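Local coordinates for protein cytosolic acyl coenzyme A thioester hydrolase (Mus musculus, PDB 2V1O) that hydrolyses fatty acyl-CoAs of C8-C18 chain length, preferably palmitoyl-CoA, to free fatty acid and coenzyme A, and is represented here by its N-terminal hotdog domain, at residues Gly43-Val47 / Val109-Asn115; Thr75-Ser81 / Gly136-Tyr140; Ile26-Ala31 / Asn102-Tyr108. All blocks are in the same frame, centred on the assembly; numbering follows the deposited sequence.

Contact 1: residues Gly43-Val47 / Val109-Asn115. With COA (coenzyme A), chain G.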
loop_
_atom_site.group_PDB
_atom_site.type_symbol
_atom_site.label_atom_id
_atom_site.label_comp_id
_atom_site.label_asym_id
_atom_site.label_seq_id
_atom_site.Cartn_x
_atom_site.Cartn_y
_atom_site.Cartn_z
ATOM N N GLY A 43 -5.648 -33.622 0.647
ATOM C CA GLY A 43 -4.848 -34.062 1.784
ATOM C C GLY A 43 -4.976 -33.048 2.910
ATOM O O GLY A 43 -5.827 -32.156 2.866
ATOM N N GLU A 44 -4.128 -33.185 3.925
ATOM C CA GLU A 44 -4.079 -32.222 5.020
ATOM C C GLU A 44 -3.943 -30.805 4.445
ATOM O O GLU A 44 -3.099 -30.569 3.574
ATOM C CB GLU A 44 -2.905 -32.565 5.945
ATOM C CG GLU A 44 -2.805 -31.719 7.193
ATOM C CD GLU A 44 -1.815 -32.289 8.206
ATOM O OE1 GLU A 44 -1.490 -33.493 8.124
ATOM O OE2 GLU A 44 -1.358 -31.528 9.085
ATOM N N ARG A 45 -4.800 -29.887 4.900
ATOM C CA ARG A 45 -4.803 -28.512 4.396
ATOM C C ARG A 45 -3.458 -27.858 4.659
ATOM O O ARG A 45 -2.896 -27.965 5.752
ATOM C CB ARG A 45 -5.940 -27.677 5.002
ATOM C CG ARG A 45 -7.343 -28.201 4.709
ATOM C CD ARG A 45 -7.579 -28.493 3.233
ATOM N NE ARG A 45 -9.006 -28.588 2.921
ATOM C CZ ARG A 45 -9.516 -29.237 1.877
ATOM N NH1 ARG A 45 -8.724 -29.874 1.026
ATOM N NH2 ARG A 45 -10.831 -29.255 1.689
ATOM N N CYS A 46 -2.937 -27.205 3.631
ATOM C CA CYS A 46 -1.588 -26.672 3.691
ATOM C C CYS A 46 -1.431 -25.409 2.868
ATOM O O CYS A 46 -2.305 -25.058 2.051
ATOM C CB CYS A 46 -0.601 -27.733 3.208
ATOM S SG CYS A 46 -0.847 -28.228 1.495
ATOM N N VAL A 47 -0.317 -24.720 3.103
ATOM C CA VAL A 47 0.087 -23.599 2.262
ATOM C C VAL A 47 1.529 -23.833 1.835
ATOM O O VAL A 47 2.370 -24.245 2.636
ATOM C CB VAL A 47 -0.051 -22.249 2.992
ATOM C CG1 VAL A 47 0.516 -21.121 2.145
ATOM C CG2 VAL A 47 -1.514 -21.976 3.308
ATOM N N VAL A 109 7.595 -25.847 -0.694
ATOM C CA VAL A 109 7.356 -26.990 0.172
ATOM C C VAL A 109 6.025 -26.750 0.910
ATOM O O VAL A 109 5.842 -25.694 1.512
ATOM C CB VAL A 109 8.526 -27.177 1.177
ATOM C CG1 VAL A 109 8.241 -28.316 2.148
ATOM C CG2 VAL A 109 9.864 -27.406 0.434
ATOM N N PRO A 110 5.089 -27.718 0.853
ATOM C CA PRO A 110 3.823 -27.512 1.559
ATOM C C PRO A 110 3.954 -27.710 3.066
ATOM O O PRO A 110 4.504 -28.720 3.523
ATOM C CB PRO A 110 2.894 -28.577 0.958
ATOM C CG PRO A 110 3.816 -29.673 0.504
ATOM C CD PRO A 110 5.131 -29.013 0.139
ATOM N N LEU A 111 3.443 -26.738 3.817
ATOM C CA LEU A 111 3.421 -26.811 5.275
ATOM C C LEU A 111 1.992 -26.837 5.774
ATOM O O LEU A 111 1.169 -26.019 5.353
ATOM C CB LEU A 111 4.171 -25.626 5.888
ATOM C CG LEU A 111 5.640 -25.437 5.470
ATOM C CD1 LEU A 111 6.236 -24.210 6.149
ATOM C CD2 LEU A 111 6.462 -26.682 5.787
ATOM N N SER A 112 1.704 -27.786 6.662
ATOM C CA SER A 112 0.383 -27.918 7.270
ATOM C C SER A 112 -0.071 -26.617 7.943
ATOM O O SER A 112 0.723 -25.917 8.585
ATOM C CB SER A 112 0.386 -29.066 8.282
ATOM O OG SER A 112 -0.864 -29.175 8.938
ATOM N N LEU A 113 -1.346 -26.289 7.772
ATOM C CA LEU A 113 -1.933 -25.150 8.463
ATOM C C LEU A 113 -2.194 -25.477 9.932
ATOM O O LEU A 113 -2.064 -24.612 10.807
ATOM C CB LEU A 113 -3.222 -24.712 7.765
ATOM C CG LEU A 113 -3.039 -23.997 6.426
ATOM C CD1 LEU A 113 -4.335 -24.017 5.624
ATOM C CD2 LEU A 113 -2.556 -22.563 6.641
ATOM N N LYS A 114 -2.557 -26.732 10.191
ATOM C CA LYS A 114 -2.903 -27.202 11.534
ATOM C C LYS A 114 -1.653 -27.462 12.376
ATOM O O LYS A 114 -1.576 -27.065 13.549
ATOM C CB LYS A 114 -3.746 -28.477 11.420
ATOM C CG LYS A 114 -4.303 -29.040 12.731
ATOM C CD LYS A 114 -5.618 -29.773 12.465
ATOM C CE LYS A 114 -6.735 -28.784 12.090
ATOM N NZ LYS A 114 -7.667 -29.331 11.054
ATOM N N ASN A 115 -0.680 -28.137 11.774
ATOM C CA ASN A 115 0.522 -28.571 12.474
ATOM C C ASN A 115 1.715 -27.745 12.021
ATOM O O ASN A 115 2.210 -27.930 10.905
ATOM C CB ASN A 115 0.760 -30.061 12.211
ATOM C CG ASN A 115 -0.381 -30.929 12.703
ATOM O OD1 ASN A 115 -0.701 -30.939 13.895
ATOM N ND2 ASN A 115 -0.993 -31.678 11.791
HETATM N N1A COA G . 15.170 -25.793 -1.767
HETATM C C2A COA G . 14.460 -26.823 -2.339
HETATM N N3A COA G . 13.941 -27.814 -1.539
HETATM C C4A COA G . 14.132 -27.761 -0.195
HETATM C C5A COA G . 14.838 -26.728 0.406
HETATM C C6A COA G . 15.362 -25.729 -0.397
HETATM N N6A COA G . 16.065 -24.728 0.129
HETATM N N7A COA G . 14.858 -26.950 1.746
HETATM C C8A COA G . 14.185 -28.094 1.994
HETATM N N9A COA G . 13.735 -28.599 0.804
HETATM C C1B COA G . 12.833 -29.730 0.588
HETATM C C2B COA G . 13.545 -31.063 0.763
HETATM O O2B COA G . 14.289 -31.397 -0.387
HETATM C C3B COA G . 12.368 -31.979 1.061
HETATM O O3B COA G . 11.741 -32.445 -0.119
HETATM P P3B COA G . 11.958 -33.951 -0.657
HETATM O O7A COA G . 13.377 -34.060 -1.110
HETATM O O8A COA G . 11.700 -34.906 0.484
HETATM O O9A COA G . 11.011 -34.192 -1.806
HETATM C C4B COA G . 11.381 -31.061 1.781
HETATM O O4B COA G . 11.804 -29.731 1.546
HETATM C C5B COA G . 11.300 -31.328 3.280
HETATM O O5B COA G . 12.589 -31.405 3.848
HETATM P P1A COA G . 12.723 -31.484 5.443
HETATM O O1A COA G . 11.649 -32.387 5.986
HETATM O O2A COA G . 14.128 -31.933 5.776
HETATM O O3A COA G . 12.463 -29.993 5.992
HETATM P P2A COA G . 13.597 -28.877 6.203
HETATM O O4A COA G . 14.677 -28.951 5.152
HETATM O O5A COA G . 14.149 -28.907 7.610
HETATM O O6A COA G . 12.734 -27.534 6.042
HETATM C CBP COA G . 11.529 -25.815 4.878
HETATM C CCP COA G . 12.265 -27.149 4.760
HETATM C CDP COA G . 11.292 -25.260 3.469
HETATM C CEP COA G . 10.177 -26.111 5.528
HETATM C CAP COA G . 12.375 -24.856 5.726
HETATM O OAP COA G . 13.651 -24.652 5.152
HETATM C C9P COA G . 11.704 -23.522 5.952
HETATM O O9P COA G . 10.654 -23.426 6.868
HETATM N N8P COA G . 12.161 -22.490 5.256
HETATM C C7P COA G . 11.484 -21.205 5.238
HETATM C C6P COA G . 10.280 -21.211 4.297
HETATM C C5P COA G . 9.644 -19.838 4.297
HETATM O O5P COA G . 9.016 -19.458 5.301
HETATM N N4P COA G . 9.807 -19.107 3.192
HETATM C C3P COA G . 9.688 -17.651 3.162
HETATM C C2P COA G . 10.738 -16.922 4.030
HETATM S S1P COA G . 10.352 -15.159 3.946
HETATM O O HOH W 1 -4.101 -28.478 8.159
#
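The end of a hotdog sheet illustrates how an antiparallel ladder can be closed by side chains once its strands run out. Here the start of strand 46-57, an outermost strand of the sheet within the chain, pairs with the end of strand 98-112, and the same strand end lines the coenzyme A pocket. Val-47 and Leu-111 form an antiparallel hydrogen-bonded pair: Val-47 N donates to Leu-111 O and Leu-111 N to Val-47 O, both at 3.0 Å. Cys-46 and Ser-112 make the next, non-hydrogen-bonded pair, with CA atoms 4.3 Å apart. Just past it the pattern persists for one more bond, from Leu-113 N to Arg-45 O (3.0 Å), and a water bridges Arg-45 O to Lys-114 N. Apolar contacts flank the ladder, Val-47 CG2 lying 3.5 Å from Leu-113 CD2 and Cys-46 SG 3.8 Å from Pro-110 CB. Cys-46 and Pro-110 also pack on Cys-38 of helix 19-38, while Val-47 and Leu-113 meet Val-13 and Ala-14 of a neighbouring subunit. On the ligand side, Val-109 CG2 comes within 3.2 Å of COA O4B, and Leu-111 CD2 within 3.8 Å of COA CEP. Beyond the strands Glu-44 takes over: its carboxylate forms a salt bridge with Lys-118 through OE1 and ties down the turn through OE2, which accepts from Asn-115 ND2 at 2.7 Å. Ser-112 completes an ST motif, its OG accepting from Asn-115 N at 3.0 Å while donating to Glu-44 OE2 in a very short bond of 2.4 Å.

Contact 2: residues Thr75-Ser81 / Gly136-Tyr140. With COA (coenzyme A), chain G.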
loop_
_atom_site.group_PDB
_atom_site.type_symbol
_atom_site.label_atom_id
_atom_site.label_comp_id
_atom_site.label_asym_id
_atom_site.label_seq_id
_atom_site.Cartn_x
_atom_site.Cartn_y
_atom_site.Cartn_z
ATOM N N THR A 75 6.506 -27.698 -13.068
ATOM C CA THR A 75 7.312 -28.462 -14.011
ATOM C C THR A 75 7.865 -29.749 -13.406
ATOM O O THR A 75 8.303 -30.649 -14.132
ATOM C CB THR A 75 8.441 -27.591 -14.582
ATOM O OG1 THR A 75 9.160 -26.969 -13.506
ATOM C CG2 THR A 75 7.842 -26.510 -15.476
ATOM N N TYR A 76 7.842 -29.834 -12.074
ATOM C CA TYR A 76 8.263 -31.047 -11.371
ATOM C C TYR A 76 7.680 -31.111 -9.963
ATOM O O TYR A 76 7.436 -30.074 -9.328
ATOM C CB TYR A 76 9.803 -31.148 -11.305
ATOM C CG TYR A 76 10.297 -32.478 -10.775
ATOM C CD1 TYR A 76 10.235 -33.630 -11.564
ATOM C CD2 TYR A 76 10.793 -32.594 -9.477
ATOM C CE1 TYR A 76 10.663 -34.851 -11.081
ATOM C CE2 TYR A 76 11.226 -33.817 -8.985
ATOM C CZ TYR A 76 11.161 -34.938 -9.796
ATOM O OH TYR A 76 11.576 -36.151 -9.319
ATOM N N THR A 77 7.445 -32.333 -9.487
ATOM C CA THR A 77 7.169 -32.558 -8.068
ATOM C C THR A 77 8.027 -33.709 -7.534
ATOM O O THR A 77 8.172 -34.749 -8.190
ATOM C CB THR A 77 5.663 -32.832 -7.769
ATOM O OG1 THR A 77 5.237 -34.038 -8.424
ATOM C CG2 THR A 77 4.775 -31.647 -8.190
ATOM N N SER A 78 8.611 -33.499 -6.359
ATOM C CA SER A 78 9.305 -34.549 -5.625
ATOM C C SER A 78 8.354 -35.021 -4.523
ATOM O O SER A 78 7.169 -34.655 -4.531
ATOM C CB SER A 78 10.623 -34.028 -5.046
ATOM O OG SER A 78 10.394 -33.053 -4.033
ATOM N N LYS A 79 8.853 -35.821 -3.578
ATOM C CA LYS A 79 7.992 -36.328 -2.508
ATOM C C LYS A 79 7.364 -35.198 -1.679
ATOM O O LYS A 79 6.179 -35.261 -1.347
ATOM C CB LYS A 79 8.737 -37.313 -1.599
ATOM C CG LYS A 79 7.813 -37.997 -0.588
ATOM C CD LYS A 79 8.456 -39.171 0.125
ATOM C CE LYS A 79 7.514 -39.716 1.191
ATOM N NZ LYS A 79 8.049 -40.957 1.834
ATOM N N HIS A 80 8.162 -34.174 -1.373
ATOM C CA HIS A 80 7.739 -33.074 -0.500
ATOM C C HIS A 80 7.997 -31.676 -1.058
ATOM O O HIS A 80 8.001 -30.699 -0.301
ATOM C CB HIS A 80 8.420 -33.184 0.869
ATOM C CG HIS A 80 8.293 -34.530 1.507
ATOM N ND1 HIS A 80 7.145 -34.952 2.138
ATOM C CD2 HIS A 80 9.180 -35.547 1.615
ATOM C CE1 HIS A 80 7.329 -36.172 2.612
ATOM N NE2 HIS A 80 8.555 -36.556 2.308
ATOM N N SER A 81 8.201 -31.558 -2.369
ATOM C CA SER A 81 8.476 -30.241 -2.952
ATOM C C SER A 81 7.927 -30.076 -4.376
ATOM O O SER A 81 7.649 -31.061 -5.069
ATOM C CB SER A 81 9.975 -29.884 -2.874
ATOM O OG SER A 81 10.722 -30.422 -3.956
ATOM N N GLY A 136 13.041 -32.673 -15.014
ATOM C CA GLY A 136 12.710 -32.155 -13.690
ATOM C C GLY A 136 13.427 -32.896 -12.576
ATOM O O GLY A 136 13.904 -32.280 -11.620
ATOM N N ARG A 137 13.515 -34.221 -12.711
ATOM C CA ARG A 137 14.168 -35.048 -11.708
ATOM C C ARG A 137 15.652 -34.682 -11.602
ATOM O O ARG A 137 16.203 -34.616 -10.505
ATOM C CB ARG A 137 13.970 -36.528 -12.039
ATOM C CG ARG A 137 14.559 -37.501 -11.031
ATOM C CD ARG A 137 15.223 -38.646 -11.773
ATOM N NE ARG A 137 16.045 -38.120 -12.868
ATOM C CZ ARG A 137 15.946 -38.478 -14.147
ATOM N NH1 ARG A 137 15.084 -39.419 -14.532
ATOM N NH2 ARG A 137 16.739 -37.903 -15.040
ATOM N N LYS A 138 16.275 -34.414 -12.746
ATOM C CA LYS A 138 17.675 -33.975 -12.803
ATOM C C LYS A 138 17.902 -32.632 -12.093
ATOM O O LYS A 138 18.905 -32.452 -11.394
ATOM C CB LYS A 138 18.136 -33.887 -14.261
ATOM C CG LYS A 138 19.636 -33.778 -14.439
ATOM C CD LYS A 138 20.007 -33.678 -15.910
ATOM C CE LYS A 138 21.434 -33.169 -16.086
ATOM N NZ LYS A 138 22.458 -34.184 -15.712
ATOM N N ARG A 139 16.978 -31.692 -12.281
ATOM C CA ARG A 139 17.065 -30.389 -11.615
ATOM C C ARG A 139 16.857 -30.534 -10.106
ATOM O O ARG A 139 17.564 -29.902 -9.320
ATOM C CB ARG A 139 16.068 -29.392 -12.210
ATOM C CG ARG A 139 16.303 -29.084 -13.688
ATOM C CD ARG A 139 15.429 -27.933 -14.190
ATOM N NE ARG A 139 13.997 -28.244 -14.128
ATOM C CZ ARG A 139 13.293 -28.825 -15.099
ATOM N NH1 ARG A 139 13.872 -29.178 -16.247
ATOM N NH2 ARG A 139 11.995 -29.048 -14.923
ATOM N N TYR A 140 15.895 -31.373 -9.721
ATOM C CA TYR A 140 15.638 -31.719 -8.320
ATOM C C TYR A 140 16.890 -32.276 -7.645
ATOM O O TYR A 140 17.300 -31.803 -6.587
ATOM C CB TYR A 140 14.506 -32.747 -8.241
ATOM C CG TYR A 140 14.377 -33.433 -6.898
ATOM C CD1 TYR A 140 14.041 -32.710 -5.759
ATOM C CD2 TYR A 140 14.581 -34.814 -6.770
ATOM C CE1 TYR A 140 13.914 -33.335 -4.521
ATOM C CE2 TYR A 140 14.454 -35.448 -5.534
ATOM C CZ TYR A 140 14.120 -34.696 -4.414
ATOM O OH TYR A 140 13.977 -35.303 -3.188
HETATM N N1A COA G . 15.170 -25.793 -1.767
HETATM C C2A COA G . 14.460 -26.823 -2.339
HETATM N N3A COA G . 13.941 -27.814 -1.539
HETATM C C4A COA G . 14.132 -27.761 -0.195
HETATM C C5A COA G . 14.838 -26.728 0.406
HETATM C C6A COA G . 15.362 -25.729 -0.397
HETATM N N6A COA G . 16.065 -24.728 0.129
HETATM N N7A COA G . 14.858 -26.950 1.746
HETATM C C8A COA G . 14.185 -28.094 1.994
HETATM N N9A COA G . 13.735 -28.599 0.804
HETATM C C1B COA G . 12.833 -29.730 0.588
HETATM C C2B COA G . 13.545 -31.063 0.763
HETATM O O2B COA G . 14.289 -31.397 -0.387
HETATM C C3B COA G . 12.368 -31.979 1.061
HETATM O O3B COA G . 11.741 -32.445 -0.119
HETATM P P3B COA G . 11.958 -33.951 -0.657
HETATM O O7A COA G . 13.377 -34.060 -1.110
HETATM O O8A COA G . 11.700 -34.906 0.484
HETATM O O9A COA G . 11.011 -34.192 -1.806
HETATM C C4B COA G . 11.381 -31.061 1.781
HETATM O O4B COA G . 11.804 -29.731 1.546
HETATM C C5B COA G . 11.300 -31.328 3.280
HETATM O O5B COA G . 12.589 -31.405 3.848
HETATM P P1A COA G . 12.723 -31.484 5.443
HETATM O O1A COA G . 11.649 -32.387 5.986
HETATM O O2A COA G . 14.128 -31.933 5.776
HETATM O O3A COA G . 12.463 -29.993 5.992
HETATM P P2A COA G . 13.597 -28.877 6.203
HETATM O O4A COA G . 14.677 -28.951 5.152
HETATM O O5A COA G . 14.149 -28.907 7.610
HETATM O O6A COA G . 12.734 -27.534 6.042
HETATM C CBP COA G . 11.529 -25.815 4.878
HETATM C CCP COA G . 12.265 -27.149 4.760
HETATM C CDP COA G . 11.292 -25.260 3.469
HETATM C CEP COA G . 10.177 -26.111 5.528
HETATM C CAP COA G . 12.375 -24.856 5.726
HETATM O OAP COA G . 13.651 -24.652 5.152
HETATM C C9P COA G . 11.704 -23.522 5.952
HETATM O O9P COA G . 10.654 -23.426 6.868
HETATM N N8P COA G . 12.161 -22.490 5.256
HETATM C C7P COA G . 11.484 -21.205 5.238
HETATM C C6P COA G . 10.280 -21.211 4.297
HETATM C C5P COA G . 9.644 -19.838 4.297
HETATM O O5P COA G . 9.016 -19.458 5.301
HETATM N N4P COA G . 9.807 -19.107 3.192
HETATM C C3P COA G . 9.688 -17.651 3.162
HETATM C C2P COA G . 10.738 -16.922 4.030
HETATM S S1P COA G . 10.352 -15.159 3.946
HETATM O O HOH W 2 10.107 -30.753 -16.262
HETATM O O HOH W 3 11.624 -37.066 -3.543
#
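No direct hydrogen bond joins the two segments, yet both grip one phosphate of coenzyme A. Ser-78 OG and His-80 N donate to COA O9A at 2.6 and 2.9 Å, and from helix 130-146 Tyr-140 OH donates to COA O7A at a very short 2.5 Å. A water links Lys-79 N to Tyr-140 OH near this 3'-phosphate. Behind the site the contact is largely aromatic. Gly-136 lets the helix lie against Tyr-76, whose CD1 is 3.4 Å from Gly-136 C, under one ring face; a CB at position 136 would clash with that ring. Tyr-76 CE2 meets Tyr-140 CB at 3.5 Å, but their rings are slid apart and barely overlap. Ser-78 CB makes a CH-pi contact 3.7 Å from the Tyr-140 ring centroid. Farther from the ligand, a water bridges Thr-75 O and Arg-139 NH2, while the side chains of Thr-75 and Arg-139 both bind Glu-83, the residue faced by the classic beta bulge of Thr-75 and Tyr-76. The segments thus meet through ring packing and water, while Ser-78 OG, His-80 N and Tyr-140 OH converge on the phosphate, which implies that the bound coenzyme A itself bridges helix 130-146 and the loop that follows strand 67-77.

Contact 3: residues Ile26-Ala31 / Asn102-Tyr108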
loop_
_atom_site.group_PDB
_atom_site.type_symbol
_atom_site.label_atom_id
_atom_site.label_comp_id
_atom_site.label_asym_id
_atom_site.label_seq_id
_atom_site.Cartn_x
_atom_site.Cartn_y
_atom_site.Cartn_z
ATOM N N ILE A 26 6.549 -12.517 -9.241
ATOM C CA ILE A 26 6.978 -13.878 -9.556
ATOM C C ILE A 26 6.571 -14.829 -8.425
ATOM O O ILE A 26 5.980 -15.882 -8.677
ATOM C CB ILE A 26 8.505 -13.947 -9.804
ATOM C CG1 ILE A 26 8.862 -13.261 -11.131
ATOM C CG2 ILE A 26 8.986 -15.412 -9.855
ATOM C CD1 ILE A 26 10.345 -12.900 -11.244
ATOM N N GLU A 27 6.864 -14.440 -7.183
ATOM C CA GLU A 27 6.613 -15.312 -6.026
ATOM C C GLU A 27 5.113 -15.460 -5.762
ATOM O O GLU A 27 4.660 -16.541 -5.397
ATOM C CB GLU A 27 7.360 -14.820 -4.788
ATOM C CG GLU A 27 7.599 -15.899 -3.733
ATOM C CD GLU A 27 6.412 -16.098 -2.800
ATOM O OE1 GLU A 27 5.959 -15.110 -2.186
ATOM O OE2 GLU A 27 5.929 -17.248 -2.671
ATOM N N GLU A 28 4.359 -14.388 -5.995
ATOM C CA GLU A 28 2.888 -14.431 -5.895
ATOM C C GLU A 28 2.292 -15.496 -6.826
ATOM O O GLU A 28 1.445 -16.293 -6.404
ATOM C CB GLU A 28 2.287 -13.040 -6.149
ATOM C CG GLU A 28 2.621 -12.032 -5.037
ATOM C CD GLU A 28 2.261 -10.585 -5.373
ATOM O OE1 GLU A 28 2.281 -10.190 -6.569
ATOM O OE2 GLU A 28 1.988 -9.826 -4.415
ATOM N N ALA A 29 2.761 -15.529 -8.078
ATOM C CA ALA A 29 2.331 -16.549 -9.032
ATOM C C ALA A 29 2.734 -17.938 -8.562
ATOM O O ALA A 29 1.918 -18.857 -8.597
ATOM C CB ALA A 29 2.873 -16.264 -10.435
ATOM N N GLY A 30 3.980 -18.080 -8.092
ATOM C CA GLY A 30 4.454 -19.349 -7.554
ATOM C C GLY A 30 3.640 -19.837 -6.371
ATOM O O GLY A 30 3.311 -21.033 -6.278
ATOM N N ALA A 31 3.295 -18.918 -5.476
ATOM C CA ALA A 31 2.589 -19.286 -4.248
ATOM C C ALA A 31 1.201 -19.827 -4.569
ATOM O O ALA A 31 0.782 -20.813 -3.979
ATOM C CB ALA A 31 2.495 -18.098 -3.293
ATOM N N ASN A 102 11.908 -11.729 -17.831
ATOM C CA ASN A 102 12.549 -12.651 -16.917
ATOM C C ASN A 102 11.944 -14.059 -16.980
ATOM O O ASN A 102 10.740 -14.217 -17.205
ATOM C CB ASN A 102 12.412 -12.091 -15.486
ATOM C CG ASN A 102 13.046 -12.976 -14.454
ATOM O OD1 ASN A 102 12.360 -13.712 -13.746
ATOM N ND2 ASN A 102 14.370 -12.940 -14.380
ATOM N N LYS A 103 12.788 -15.070 -16.804
ATOM C CA LYS A 103 12.339 -16.429 -16.506
ATOM C C LYS A 103 12.955 -16.821 -15.164
ATOM O O LYS A 103 14.149 -16.617 -14.942
ATOM C CB LYS A 103 12.783 -17.431 -17.573
ATOM C CG LYS A 103 12.349 -17.150 -19.000
ATOM C CD LYS A 103 12.808 -18.318 -19.884
ATOM C CE LYS A 103 12.976 -17.928 -21.339
ATOM N NZ LYS A 103 14.311 -17.297 -21.600
ATOM N N ALA A 104 12.140 -17.365 -14.268
ATOM C CA ALA A 104 12.618 -17.772 -12.948
ATOM C C ALA A 104 12.095 -19.163 -12.610
ATOM O O ALA A 104 11.041 -19.570 -13.098
ATOM C CB ALA A 104 12.187 -16.757 -11.878
ATOM N N THR A 105 12.849 -19.894 -11.795
ATOM C CA THR A 105 12.401 -21.177 -11.287
ATOM C C THR A 105 12.415 -21.118 -9.759
ATOM O O THR A 105 13.370 -20.628 -9.149
ATOM C CB THR A 105 13.260 -22.342 -11.817
ATOM O OG1 THR A 105 13.119 -22.423 -13.239
ATOM C CG2 THR A 105 12.832 -23.686 -11.198
ATOM N N LEU A 106 11.340 -21.618 -9.163
ATOM C CA LEU A 106 11.158 -21.575 -7.721
ATOM C C LEU A 106 10.834 -22.959 -7.191
ATOM O O LEU A 106 10.203 -23.758 -7.879
ATOM C CB LEU A 106 9.996 -20.645 -7.374
ATOM C CG LEU A 106 9.856 -19.282 -8.065
ATOM C CD1 LEU A 106 8.444 -18.732 -7.868
ATOM C CD2 LEU A 106 10.884 -18.316 -7.540
ATOM N N TRP A 107 11.228 -23.209 -5.942
ATOM C CA TRP A 107 10.856 -24.423 -5.235
ATOM C C TRP A 107 10.039 -24.079 -4.007
ATOM O O TRP A 107 10.419 -23.200 -3.220
ATOM C CB TRP A 107 12.102 -25.221 -4.825
ATOM C CG TRP A 107 12.853 -25.759 -5.996
ATOM C CD1 TRP A 107 13.795 -25.103 -6.736
ATOM C CD2 TRP A 107 12.731 -27.072 -6.566
ATOM N NE1 TRP A 107 14.272 -25.924 -7.730
ATOM C CE2 TRP A 107 13.632 -27.137 -7.652
ATOM C CE3 TRP A 107 11.943 -28.195 -6.266
ATOM C CZ2 TRP A 107 13.775 -28.287 -8.445
ATOM C CZ3 TRP A 107 12.088 -29.344 -7.054
ATOM C CH2 TRP A 107 12.997 -29.374 -8.133
ATOM N N TYR A 108 8.917 -24.784 -3.866
ATOM C CA TYR A 108 8.010 -24.643 -2.737
ATOM C C TYR A 108 7.892 -25.957 -1.979
ATOM O O TYR A 108 8.050 -27.026 -2.552
ATOM C CB TYR A 108 6.621 -24.222 -3.225
ATOM C CG TYR A 108 6.575 -22.795 -3.708
ATOM C CD1 TYR A 108 6.210 -21.762 -2.836
ATOM C CD2 TYR A 108 6.908 -22.469 -5.026
ATOM C CE1 TYR A 108 6.181 -20.439 -3.260
ATOM C CE2 TYR A 108 6.878 -21.129 -5.462
ATOM C CZ TYR A 108 6.515 -20.131 -4.570
ATOM O OH TYR A 108 6.472 -18.812 -4.974
#
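In the hotdog fold a long helix, the sausage, is wrapped by an antiparallel sheet, the bun; the packing of helix 19-38 on strand 98-112 is that principle at its simplest, and the centre of the contact lies about 1 Å from the centre of the chain. The short segments cross at -46°, their axes 9.6 Å apart at closest approach. Tyr-108, Ile-26 and Leu-106 bury the most surface. Alternation along the strand sends Asn-102, Ala-104, Leu-106 and Tyr-108 toward the helix. Ile-26 sits over the earlier part of this row: its CD1 packs 3.3 Å from Asn-102 OD1, the Asn-102 amide being hydrogen-bonded through ND2 to Thr-56, and its CG2 lies 4.0 Å from Ala-104 CB and 3.9 Å from Leu-106 CD1. Leu-106 then reaches the helix backbone, with CD1 4.0 Å from Gly-30 CA. A CB on Gly-30 would clash with both Leu-106 CD1 and Tyr-108 OH, so its absence permits this close approach. Tyr-108 extends past the glycine, its OH 3.3 Å from Gly-30 CA. At the tip of the ring apolar packing gives way to a buried polar link. Glu-27 OE1 accepts from Gly-20 N of a neighbouring subunit, whereas Glu-27 OE2 receives the hydrogen bond from Tyr-108 OH at 2.8 Å.

Contacts 1 and 3 belong to the sheet and central helix of one hotdog domain, whereas contact 2 packs the C-terminal helix 130-146 against the sheet. Contact 3, near the chain centre, lays helix 19-38 on the sheet; contact 1 lies about 19 Å away, centre to centre, at the sheet's end; the centre of contact 2 is about 15 Å from that of contact 3 and 19 Å from that of contact 1. Strand 98-112 serves both 1 and 3, since 102-108 runs directly into 109-115. The segments alternate along the chain: 26-31, 43-47, 75-81, 102-108, 109-115, 136-140. Trp-107 packs on Tyr-76 and Tyr-140 of contact 2. Coenzyme A touches contacts 1 and 2 and Trp-107, so sequence-distant parts assemble its pocket.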